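Local coordinates for protein agmatinase (Deinococcus radiodurans, PDB 1WOH) that probably hydrolyses agmatine to putrescine and urea, as a manganese-dependent member of the arginase (ureohydrolase) family, at residues 138-150 against 157-169. Numbering follows the deposited sequence.
Sequences HVVQLDAHLDFTD and WSNSSPFRRACEA
F163, F148 and R164 carry the meeting of strand 137-142 and its metal-binding loop with helix 162-169, a worked example of how the helix of a beta-alpha-beta unit, completed by strand 173-181, packs against the loop leaving its first strand. F163 reaches from the helix toward the strand, with V139 CG1 3.9 Å from its CE2, Q141 OE1 over one face of its ring and Q141 NE2 3.3 Å from its CE1, amide and ring planes 37° apart. That amide is held flat by its own bonds: NE2 gives nearly straight ones to L146 O and D143 OD2, and OE1 pairs with T178. F148 starts away from the helix, but CG anti to the backbone N (chi1 -162°) brings the ring back toward R164 and F163. R164 CD then sits over the ring centre in a CH-pi contact, 3.5 Å from the centroid, while C167 SG lies at the ring edge. The R164 chain, bent at chi2, also brings NH1 to F148 O at 2.9 Å, in the carbonyl plane; E189 shares this nitrogen. F163 N makes a weak bond to D147 O. Further along, S160 O accepts T149 N, and S161 OG donates to T149 O from above the carbonyl plane. R165 grips D150 end-on, NH1 on a lone pair of the backbone O at 2.8 Å and NH2 in a salt bridge to OD1, met from above the carboxylate plane, and holds E168 side-on. Replacing R165 with an alanine would probably strip D150 O of this donor and leave E168 without its mate, K156 alone remaining of the two cations on D150 OD1. D143, H145 and D147 are manganese ligands in this protein; Q141 probably acts as a second-shell residue, its NE2 helping to orient D143, while aromatic packing and backbone-directed bonds hold the loop bearing D147 against the helix.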
ATOM      1  N   HIS A 138      39.513 -12.841   0.567  1.00 15.40           N
ATOM      2  CA  HIS A 138      38.687 -13.206  -0.574  1.00 15.00           C
ATOM      3  C   HIS A 138      37.265 -12.753  -0.279  1.00 13.65           C
ATOM      4  O   HIS A 138      36.831 -12.784   0.869  1.00 15.91           O
ATOM      5  CB  HIS A 138      38.653 -14.723  -0.780  1.00 14.60           C
ATOM      6  CG  HIS A 138      39.893 -15.286  -1.399  1.00 16.89           C
ATOM      7  ND1 HIS A 138      39.869 -16.041  -2.552  1.00 17.90           N
ATOM      8  CD2 HIS A 138      41.189 -15.223  -1.016  1.00 16.91           C
ATOM      9  CE1 HIS A 138      41.099 -16.417  -2.853  1.00 15.77           C
ATOM     10  NE2 HIS A 138      41.918 -15.933  -1.939  1.00 18.36           N
ATOM     11  N   VAL A 139      36.552 -12.311  -1.306  1.00 12.77           N
ATOM     12  CA  VAL A 139      35.162 -11.915  -1.120  1.00 14.01           C
ATOM     13  C   VAL A 139      34.287 -12.788  -1.995  1.00 13.08           C
ATOM     14  O   VAL A 139      34.583 -12.995  -3.175  1.00 12.39           O
ATOM     15  CB  VAL A 139      34.890 -10.440  -1.518  1.00 13.35           C
ATOM     16  CG1 VAL A 139      33.367 -10.169  -1.519  1.00 13.34           C
ATOM     17  CG2 VAL A 139      35.572  -9.504  -0.543  1.00 15.90           C
ATOM     18  N   VAL A 140      33.232 -13.339  -1.396  1.00 11.46           N
ATOM     19  CA  VAL A 140      32.262 -14.141  -2.133  1.00 11.57           C
ATOM     20  C   VAL A 140      31.059 -13.208  -2.166  1.00 10.48           C
ATOM     21  O   VAL A 140      30.466 -12.899  -1.136  1.00 10.93           O
ATOM     22  CB  VAL A 140      31.907 -15.456  -1.403  1.00 11.81           C
ATOM     23  CG1 VAL A 140      30.699 -16.105  -2.074  1.00 13.81           C
ATOM     24  CG2 VAL A 140      33.095 -16.417  -1.466  1.00 11.98           C
ATOM     25  N   GLN A 141      30.728 -12.756  -3.366  1.00 11.44           N
ATOM     26  CA  GLN A 141      29.660 -11.792  -3.577  1.00 11.18           C
ATOM     27  C   GLN A 141      28.441 -12.330  -4.326  1.00 11.34           C
ATOM     28  O   GLN A 141      28.569 -12.809  -5.457  1.00 12.46           O
ATOM     29  CB  GLN A 141      30.274 -10.600  -4.340  1.00 12.62           C
ATOM     30  CG  GLN A 141      29.310  -9.645  -5.009  1.00 14.69           C
ATOM     31  CD  GLN A 141      30.009  -8.705  -5.994  1.00 13.23           C
ATOM     32  OE1 GLN A 141      31.197  -8.869  -6.298  1.00 15.25           O
ATOM     33  NE2 GLN A 141      29.267  -7.728  -6.509  1.00 14.55           N
ATOM     34  N   LEU A 142      27.268 -12.267  -3.692  1.00 10.24           N
ATOM     35  CA  LEU A 142      26.024 -12.692  -4.345  1.00 10.92           C
ATOM     36  C   LEU A 142      25.463 -11.364  -4.837  1.00 11.23           C
ATOM     37  O   LEU A 142      25.298 -10.435  -4.051  1.00 11.49           O
ATOM     38  CB  LEU A 142      25.057 -13.336  -3.352  1.00 11.88           C
ATOM     39  CG  LEU A 142      25.466 -14.682  -2.742  1.00 12.15           C
ATOM     40  CD1 LEU A 142      24.290 -15.246  -1.977  1.00 11.24           C
ATOM     41  CD2 LEU A 142      25.879 -15.657  -3.826  1.00 14.06           C
ATOM     42  N   ASP A 143      25.152 -11.269  -6.121  1.00 11.62           N
ATOM     43  CA  ASP A 143      24.725  -9.976  -6.646  1.00 11.61           C
ATOM     44  C   ASP A 143      24.263 -10.104  -8.088  1.00 11.09           C
ATOM     45  O   ASP A 143      24.773 -10.940  -8.839  1.00 13.93           O
ATOM     46  CB  ASP A 143      25.953  -9.049  -6.609  1.00 13.66           C
ATOM     47  CG  ASP A 143      25.607  -7.583  -6.500  1.00 15.52           C
ATOM     48  OD1 ASP A 143      24.550  -7.162  -7.011  1.00 15.33           O
ATOM     49  OD2 ASP A 143      26.428  -6.841  -5.910  1.00 16.42           O
ATOM     50  N   ALA A 144      23.305  -9.274  -8.484  1.00 10.24           N
ATOM     51  CA  ALA A 144      22.848  -9.267  -9.863  1.00  9.03           C
ATOM     52  C   ALA A 144      23.810  -8.365 -10.637  1.00 10.32           C
ATOM     53  O   ALA A 144      23.927  -8.463 -11.852  1.00 10.50           O
ATOM     54  CB  ALA A 144      21.435  -8.697  -9.952  1.00  7.44           C
ATOM     55  N   HIS A 145      24.495  -7.481  -9.916  1.00 12.21           N
ATOM     56  CA  HIS A 145      25.413  -6.539 -10.552  1.00 13.75           C
ATOM     57  C   HIS A 145      26.862  -6.722 -10.098  1.00 13.93           C
ATOM     58  O   HIS A 145      27.121  -7.161  -8.981  1.00 13.70           O
ATOM     59  CB  HIS A 145      24.937  -5.102 -10.268  1.00 16.05           C
ATOM     60  CG  HIS A 145      23.479  -4.887 -10.548  1.00 16.13           C
ATOM     61  ND1 HIS A 145      22.542  -4.731  -9.546  1.00 20.50           N
ATOM     62  CD2 HIS A 145      22.793  -4.835 -11.713  1.00 18.44           C
ATOM     63  CE1 HIS A 145      21.343  -4.592 -10.085  1.00 20.35           C
ATOM     64  NE2 HIS A 145      21.467  -4.651 -11.399  1.00 20.43           N
ATOM     65  N   LEU A 146      27.812  -6.387 -10.969  1.00 13.77           N
ATOM     66  CA  LEU A 146      29.221  -6.549 -10.625  1.00 12.63           C
ATOM     67  C   LEU A 146      29.709  -5.562  -9.561  1.00 11.17           C
ATOM     68  O   LEU A 146      30.479  -5.929  -8.676  1.00 11.83           O
ATOM     69  CB  LEU A 146      30.090  -6.434 -11.881  1.00 14.12           C
ATOM     70  CG  LEU A 146      31.579  -6.737 -11.686  1.00 14.73           C
ATOM     71  CD1 LEU A 146      31.770  -8.186 -11.246  1.00 17.40           C
ATOM     72  CD2 LEU A 146      32.316  -6.476 -12.985  1.00 16.79           C
ATOM     73  N   ASP A 147      29.258  -4.313  -9.652  1.00 11.00           N
ATOM     74  CA  ASP A 147      29.640  -3.268  -8.699  1.00 11.29           C
ATOM     75  C   ASP A 147      31.157  -3.096  -8.528  1.00 11.15           C
ATOM     76  O   ASP A 147      31.676  -2.980  -7.408  1.00 11.71           O
ATOM     77  CB  ASP A 147      28.965  -3.525  -7.344  1.00 13.80           C
ATOM     78  CG  ASP A 147      27.447  -3.417  -7.422  1.00 14.15           C
ATOM     79  OD1 ASP A 147      26.946  -2.731  -8.339  1.00 15.35           O
ATOM     80  OD2 ASP A 147      26.747  -4.004  -6.569  1.00 17.85           O
ATOM     81  N   PHE A 148      31.851  -3.063  -9.660  1.00 12.44           N
ATOM     82  CA  PHE A 148      33.300  -2.886  -9.704  1.00 12.78           C
ATOM     83  C   PHE A 148      33.607  -1.687 -10.613  1.00 13.03           C
ATOM     84  O   PHE A 148      34.673  -1.605 -11.224  1.00 12.40           O
ATOM     85  CB  PHE A 148      33.968  -4.141 -10.278  1.00 12.99           C
ATOM     86  CG  PHE A 148      35.441  -4.236  -9.980  1.00 12.78           C
ATOM     87  CD1 PHE A 148      35.885  -4.365  -8.671  1.00 10.88           C
ATOM     88  CD2 PHE A 148      36.383  -4.204 -11.011  1.00 14.11           C
ATOM     89  CE1 PHE A 148      37.248  -4.460  -8.380  1.00 14.15           C
ATOM     90  CE2 PHE A 148      37.746  -4.297 -10.730  1.00 13.62           C
ATOM     91  CZ  PHE A 148      38.174  -4.425  -9.409  1.00 11.22           C
ATOM     92  N   THR A 149      32.663  -0.756 -10.692  1.00 13.18           N
ATOM     93  CA  THR A 149      32.827   0.425 -11.538  1.00 12.41           C
ATOM     94  C   THR A 149      33.728   1.482 -10.898  1.00 12.73           C
ATOM     95  O   THR A 149      33.711   1.673  -9.688  1.00 12.88           O
ATOM     96  CB  THR A 149      31.439   1.025 -11.863  1.00 11.26           C
ATOM     97  OG1 THR A 149      30.752   0.143 -12.760  1.00 12.36           O
ATOM     98  CG2 THR A 149      31.564   2.411 -12.493  1.00 12.26           C
ATOM     99  N   ASP A 150      34.537   2.155 -11.713  1.00 13.30           N
ATOM    100  CA  ASP A 150      35.419   3.198 -11.196  1.00 13.89           C
ATOM    101  C   ASP A 150      34.583   4.443 -10.873  1.00 13.90           C
ATOM    102  O   ASP A 150      34.442   4.820  -9.708  1.00 15.60           O
ATOM    103  CB  ASP A 150      36.509   3.535 -12.223  1.00 12.96           C
ATOM    104  CG  ASP A 150      37.467   4.606 -11.728  1.00 16.91           C
ATOM    105  OD1 ASP A 150      37.322   5.043 -10.565  1.00 16.93           O
ATOM    106  OD2 ASP A 150      38.365   5.011 -12.505  1.00 19.44           O
ATOM    107  N   TRP A 157      31.935   7.168  -5.178  1.00 13.46           N
ATOM    108  CA  TRP A 157      31.311   6.457  -4.063  1.00 14.21           C
ATOM    109  C   TRP A 157      29.901   5.903  -4.256  1.00 12.75           C
ATOM    110  O   TRP A 157      29.213   5.675  -3.260  1.00 12.97           O
ATOM    111  CB  TRP A 157      31.267   7.355  -2.821  1.00 19.36           C
ATOM    112  CG  TRP A 157      32.434   8.266  -2.653  1.00 27.47           C
ATOM    113  CD1 TRP A 157      32.412   9.632  -2.649  1.00 28.96           C
ATOM    114  CD2 TRP A 157      33.794   7.886  -2.449  1.00 30.41           C
ATOM    115  NE1 TRP A 157      33.676  10.125  -2.453  1.00 33.36           N
ATOM    116  CE2 TRP A 157      34.546   9.075  -2.327  1.00 32.63           C
ATOM    117  CE3 TRP A 157      34.454   6.656  -2.358  1.00 32.64           C
ATOM    118  CZ2 TRP A 157      35.923   9.071  -2.118  1.00 35.23           C
ATOM    119  CZ3 TRP A 157      35.826   6.651  -2.151  1.00 35.86           C
ATOM    120  CH2 TRP A 157      36.546   7.853  -2.034  1.00 37.19           C
ATOM    121  N   SER A 158      29.456   5.700  -5.492  1.00 11.86           N
ATOM    122  CA  SER A 158      28.106   5.172  -5.708  1.00 11.43           C
ATOM    123  C   SER A 158      28.054   3.704  -5.314  1.00 13.64           C
ATOM    124  O   SER A 158      29.086   3.100  -5.016  1.00 12.61           O
ATOM    125  CB  SER A 158      27.686   5.305  -7.175  1.00 12.15           C
ATOM    126  OG  SER A 158      28.359   4.358  -7.992  1.00 11.92           O
ATOM    127  N   ASN A 159      27.070   3.182  -5.326  1.00 10.03           N
ATOM    128  CA  ASN A 159      26.959   1.769  -4.997  1.00 10.98           C
ATOM    129  C   ASN A 159      27.433   0.880  -6.148  1.00 11.00           C
ATOM    130  O   ASN A 159      27.359  -0.347  -6.066  1.00 10.82           O
ATOM    131  CB  ASN A 159      25.522   1.408  -4.582  1.00 11.76           C
ATOM    132  CG  ASN A 159      24.492   1.669  -5.671  1.00 14.44           C
ATOM    133  OD1 ASN A 159      24.736   2.467  -6.579  1.00 17.73           O
ATOM    134  ND2 ASN A 159      23.351   0.997  -5.599  1.00 11.18           N
ATOM    135  N   SER A 160      27.680   1.387  -7.164  1.00 11.46           N
ATOM    136  CA  SER A 160      28.181   0.594  -8.286  1.00 11.77           C
ATOM    137  C   SER A 160      29.710   0.457  -8.216  1.00 10.88           C
ATOM    138  O   SER A 160      30.312  -0.235  -9.043  1.00 10.72           O
ATOM    139  CB  SER A 160      27.804   1.251  -9.620  1.00 12.03           C
ATOM    140  OG  SER A 160      26.401   1.327  -9.778  1.00 12.98           O
ATOM    141  N   SER A 161      30.327   1.094  -7.221  1.00 11.21           N
ATOM    142  CA  SER A 161      31.788   1.081  -7.075  1.00 11.72           C
ATOM    143  C   SER A 161      32.406   0.533  -5.778  1.00 11.03           C
ATOM    144  O   SER A 161      33.627   0.583  -5.625  1.00 12.76           O
ATOM    145  CB  SER A 161      32.332   2.506  -7.237  1.00 11.09           C
ATOM    146  OG  SER A 161      31.918   3.108  -8.448  1.00 13.31           O
ATOM    147  N   PRO A 162      31.606  -0.018  -4.851  1.00 11.60           N
ATOM    148  CA  PRO A 162      32.250  -0.497  -3.622  1.00 12.10           C
ATOM    149  C   PRO A 162      33.444  -1.442  -3.702  1.00 13.33           C
ATOM    150  O   PRO A 162      34.420  -1.266  -2.967  1.00 11.51           O
ATOM    151  CB  PRO A 162      31.086  -1.086  -2.828  1.00 13.78           C
ATOM    152  CG  PRO A 162      30.179  -1.590  -3.889  1.00 12.16           C
ATOM    153  CD  PRO A 162      30.200  -0.459  -4.903  1.00  9.69           C
ATOM    154  N   PHE A 163      33.383  -2.442  -4.573  1.00 11.98           N
ATOM    155  CA  PHE A 163      34.496  -3.378  -4.661  1.00 13.26           C
ATOM    156  C   PHE A 163      35.707  -2.823  -5.389  1.00 12.61           C
ATOM    157  O   PHE A 163      36.825  -3.295  -5.193  1.00 13.95           O
ATOM    158  CB  PHE A 163      34.020  -4.694  -5.278  1.00 11.55           C
ATOM    159  CG  PHE A 163      33.005  -5.397  -4.433  1.00 14.10           C
ATOM    160  CD1 PHE A 163      31.676  -5.479  -4.836  1.00 14.55           C
ATOM    161  CD2 PHE A 163      33.364  -5.915  -3.193  1.00 12.72           C
ATOM    162  CE1 PHE A 163      30.711  -6.069  -4.007  1.00 13.63           C
ATOM    163  CE2 PHE A 163      32.412  -6.506  -2.356  1.00 13.41           C
ATOM    164  CZ  PHE A 163      31.083  -6.582  -2.766  1.00 12.96           C
ATOM    165  N   ARG A 164      35.487  -1.805  -6.213  1.00 12.61           N
ATOM    166  CA  ARG A 164      36.579  -1.170  -6.937  1.00 14.08           C
ATOM    167  C   ARG A 164      37.330  -0.316  -5.914  1.00 12.35           C
ATOM    168  O   ARG A 164      38.565  -0.329  -5.862  1.00 13.12           O
ATOM    169  CB  ARG A 164      36.022  -0.296  -8.068  1.00 11.69           C
ATOM    170  CG  ARG A 164      37.072   0.210  -9.054  1.00 12.97           C
ATOM    171  CD  ARG A 164      37.759  -0.943  -9.782  1.00 13.15           C
ATOM    172  NE  ARG A 164      38.647  -0.463 -10.840  1.00 15.30           N
ATOM    173  CZ  ARG A 164      38.270  -0.215 -12.093  1.00 16.28           C
ATOM    174  NH1 ARG A 164      37.009  -0.409 -12.475  1.00 17.30           N
ATOM    175  NH2 ARG A 164      39.153   0.251 -12.964  1.00 16.33           N
ATOM    176  N   ARG A 165      36.578   0.411  -5.089  1.00 14.09           N
ATOM    177  CA  ARG A 165      37.165   1.253  -4.051  1.00 12.38           C
ATOM    178  C   ARG A 165      37.863   0.365  -3.023  1.00 13.66           C
ATOM    179  O   ARG A 165      38.947   0.683  -2.543  1.00 13.64           O
ATOM    180  CB  ARG A 165      36.087   2.080  -3.349  1.00 14.34           C
ATOM    181  CG  ARG A 165      35.409   3.135  -4.221  1.00 13.70           C
ATOM    182  CD  ARG A 165      36.376   4.273  -4.558  1.00 14.39           C
ATOM    183  NE  ARG A 165      37.208   3.977  -5.718  1.00 16.11           N
ATOM    184  CZ  ARG A 165      36.764   3.980  -6.970  1.00 15.39           C
ATOM    185  NH1 ARG A 165      35.494   4.269  -7.223  1.00 15.48           N
ATOM    186  NH2 ARG A 165      37.586   3.696  -7.972  1.00 14.85           N
ATOM    187  N   ALA A 166      37.229  -0.757  -2.692  1.00 13.09           N
ATOM    188  CA  ALA A 166      37.793  -1.685  -1.723  1.00 14.91           C
ATOM    189  C   ALA A 166      39.158  -2.210  -2.173  1.00 15.89           C
ATOM    190  O   ALA A 166      40.130  -2.185  -1.409  1.00 17.19           O
ATOM    191  CB  ALA A 166      36.823  -2.857  -1.494  1.00 12.72           C
ATOM    192  N   CYS A 167      39.233  -2.686  -3.410  1.00 18.58           N
ATOM    193  CA  CYS A 167      40.478  -3.232  -3.923  1.00 19.92           C
ATOM    194  C   CYS A 167      41.607  -2.222  -3.969  1.00 22.47           C
ATOM    195  O   CYS A 167      42.745  -2.545  -3.632  1.00 19.78           O
ATOM    196  CB  CYS A 167      40.259  -3.851  -5.306  1.00 21.07           C
ATOM    197  SG  CYS A 167      39.426  -5.464  -5.228  1.00 19.52           S
ATOM    198  N   GLU A 168      41.311  -0.994  -4.371  1.00 23.69           N
ATOM    199  CA  GLU A 168      42.370  -0.001  -4.425  1.00 24.88           C
ATOM    200  C   GLU A 168      42.811   0.440  -3.030  1.00 23.90           C
ATOM    201  O   GLU A 168      43.922   0.933  -2.853  1.00 25.88           O
ATOM    202  CB  GLU A 168      41.953   1.201  -5.287  1.00 26.47           C
ATOM    203  CG  GLU A 168      40.550   1.698  -5.083  1.00 28.10           C
ATOM    204  CD  GLU A 168      40.242   2.920  -5.937  1.00 27.08           C
ATOM    205  OE1 GLU A 168      40.303   2.822  -7.182  1.00 28.04           O
ATOM    206  OE2 GLU A 168      39.944   3.982  -5.357  1.00 26.63           O
ATOM    207  N   ALA A 169      41.959   0.232  -2.032  1.00 22.80           N
ATOM    208  CA  ALA A 169      42.303   0.613  -0.668  1.00 22.46           C
ATOM    209  C   ALA A 169      42.891  -0.548   0.137  1.00 22.69           C
ATOM    210  O   ALA A 169      43.533  -0.333   1.166  1.00 23.60           O
ATOM    211  CB  ALA A 169      41.076   1.163   0.045  1.00 23.86           C
TER